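Local structure of ribosomal protein S2-related protein (Deinococcus radiodurans, 2JH3) at residues T300-L305 against R356-P361. The protein binds a [4Fe-4S] cluster and, having a chelatase-like fold, may act as a sirohydrochlorin ferrochelatase. Sequence-based numbering, arbitrary orientation.
Sequences TPYGGL and RAVLSP
Residues Y302 to L305 form a type II' turn closing a two-residue β-hairpin, as the paired bonds Y302 N to L305 O (2.9 Å) and L305 N to Y302 O (2.8 Å) show. G303 and G304 fill its two corner positions, G303 with phi +57°.

The L305 side chain can be traced outward from this turn. Its CB lies 3.3 Å from the carbonyl oxygen of L359. CG stands anti to the carbonyl carbon (chi1 -49°), and the fork then spreads along the end of strand 355-359: CD1 meets V358 CG1 at 3.7 Å, while CD2 lies 3.7 Å from S360 CA. Nearby, P361 CD comes within 3.3 Å of G304 O.

V358 CG1, anti to its backbone N, serves two neighbours, since Y302 CD2 approaches it at 3.8 Å. The Y302 ring also reaches R356: Y302 OH lies at the edge of the guanidinium, 3.6 Å from R356 NH1, and the two planes are 74° apart, so the groups do not stack in parallel. The guanidinium's polar grip lies elsewhere, in a salt bridge from NE to E307 and a hydrogen bond from NH2 to T323.

Within the mixed sheet of the DR2241 stabilising domain, strand 305-310 runs between 297-302 and 355-359, so Y302 reaches across it along one sheet face. Beyond 355-359 follows strand 322-324, and S360 N-caps helix 361-371 through OG to D363 N.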
loop_
_atom_site.group_PDB
_atom_site.type_symbol
_atom_site.label_atom_id
_atom_site.label_comp_id
_atom_site.label_asym_id
_atom_site.label_seq_id
_atom_site.Cartn_x
_atom_site.Cartn_y
_atom_site.Cartn_z
ATOM N N THR A 300 12.600 -20.351 10.431
ATOM C CA THR A 300 12.352 -21.672 11.023
ATOM C C THR A 300 13.690 -22.461 10.931
ATOM O O THR A 300 14.317 -22.467 9.879
ATOM C CB THR A 300 11.313 -22.433 10.232
ATOM O OG1 THR A 300 10.162 -21.603 10.050
ATOM C CG2 THR A 300 10.833 -23.644 10.977
ATOM N N PRO A 301 14.142 -23.097 12.018
ATOM C CA PRO A 301 15.256 -24.064 11.856
ATOM C C PRO A 301 14.755 -25.204 10.976
ATOM O O PRO A 301 13.627 -25.685 11.185
ATOM C CB PRO A 301 15.503 -24.616 13.295
ATOM C CG PRO A 301 14.686 -23.844 14.167
ATOM C CD PRO A 301 13.737 -22.936 13.425
ATOM N N TYR A 302 15.592 -25.642 10.043
ATOM C CA TYR A 302 15.248 -26.665 9.062
ATOM C C TYR A 302 16.437 -27.658 9.123
ATOM O O TYR A 302 17.378 -27.540 8.369
ATOM C CB TYR A 302 15.156 -25.964 7.692
ATOM C CG TYR A 302 14.739 -26.851 6.543
ATOM C CD1 TYR A 302 13.461 -27.346 6.479
ATOM C CD2 TYR A 302 15.609 -27.175 5.518
ATOM C CE1 TYR A 302 13.080 -28.189 5.432
ATOM C CE2 TYR A 302 15.229 -28.011 4.467
ATOM C CZ TYR A 302 13.967 -28.498 4.413
ATOM O OH TYR A 302 13.543 -29.355 3.402
ATOM N N GLY A 303 16.416 -28.526 10.120
ATOM C CA GLY A 303 17.559 -29.388 10.489
ATOM C C GLY A 303 18.730 -28.540 10.766
ATOM O O GLY A 303 18.674 -27.675 11.614
ATOM N N GLY A 304 19.827 -28.745 10.069
ATOM C CA GLY A 304 20.934 -27.784 10.097
ATOM C C GLY A 304 20.981 -26.581 9.187
ATOM O O GLY A 304 21.946 -25.827 9.217
ATOM N N LEU A 305 19.931 -26.352 8.414
ATOM C CA LEU A 305 19.821 -25.143 7.634
ATOM C C LEU A 305 18.674 -24.294 8.280
ATOM O O LEU A 305 18.171 -24.610 9.351
ATOM C CB LEU A 305 19.436 -25.486 6.185
ATOM C CG LEU A 305 20.318 -26.597 5.607
ATOM C CD1 LEU A 305 19.774 -27.044 4.359
ATOM C CD2 LEU A 305 21.747 -26.139 5.449
ATOM N N ARG A 356 10.030 -19.597 -0.833
ATOM C CA ARG A 356 10.709 -20.076 0.406
ATOM C C ARG A 356 12.231 -20.135 0.215
ATOM O O ARG A 356 12.701 -20.565 -0.833
ATOM C CB ARG A 356 10.184 -21.438 0.891
ATOM C CG ARG A 356 10.665 -22.648 0.195
ATOM C CD ARG A 356 9.896 -23.883 0.469
ATOM N NE ARG A 356 10.501 -24.706 1.530
ATOM C CZ ARG A 356 11.466 -25.604 1.356
ATOM N NH1 ARG A 356 11.906 -26.296 2.390
ATOM N NH2 ARG A 356 11.942 -25.862 0.148
ATOM N N ALA A 357 12.996 -19.650 1.167
ATOM C CA ALA A 357 14.419 -19.701 1.022
ATOM C C ALA A 357 14.954 -20.724 1.964
ATOM O O ALA A 357 14.617 -20.692 3.161
ATOM C CB ALA A 357 15.072 -18.354 1.314
ATOM N N VAL A 358 15.840 -21.598 1.482
ATOM C CA VAL A 358 16.533 -22.533 2.379
ATOM C C VAL A 358 17.996 -22.196 2.380
ATOM O O VAL A 358 18.652 -22.295 1.356
ATOM C CB VAL A 358 16.253 -23.978 1.983
ATOM C CG1 VAL A 358 17.110 -24.971 2.811
ATOM C CG2 VAL A 358 14.810 -24.311 2.202
ATOM N N LEU A 359 18.502 -21.687 3.515
ATOM C CA LEU A 359 19.866 -21.158 3.642
ATOM C C LEU A 359 20.709 -21.917 4.693
ATOM O O LEU A 359 20.220 -22.342 5.705
ATOM C CB LEU A 359 19.868 -19.660 4.062
ATOM C CG LEU A 359 19.167 -18.697 3.121
ATOM C CD1 LEU A 359 19.258 -17.262 3.559
ATOM C CD2 LEU A 359 19.623 -18.816 1.655
ATOM N N SER A 360 21.978 -22.121 4.354
ATOM C CA SER A 360 22.925 -22.639 5.264
ATOM C C SER A 360 23.205 -21.588 6.331
ATOM O O SER A 360 22.946 -20.392 6.114
ATOM C CB SER A 360 24.188 -22.918 4.460
ATOM O OG SER A 360 24.800 -21.704 4.103
ATOM N N PRO A 361 23.714 -22.014 7.482
ATOM C CA PRO A 361 24.118 -21.011 8.422
ATOM C C PRO A 361 25.097 -19.962 7.938
ATOM O O PRO A 361 25.032 -18.796 8.417
ATOM C CB PRO A 361 24.783 -21.849 9.564
ATOM C CG PRO A 361 24.008 -23.079 9.536
ATOM C CD PRO A 361 23.794 -23.373 8.071
#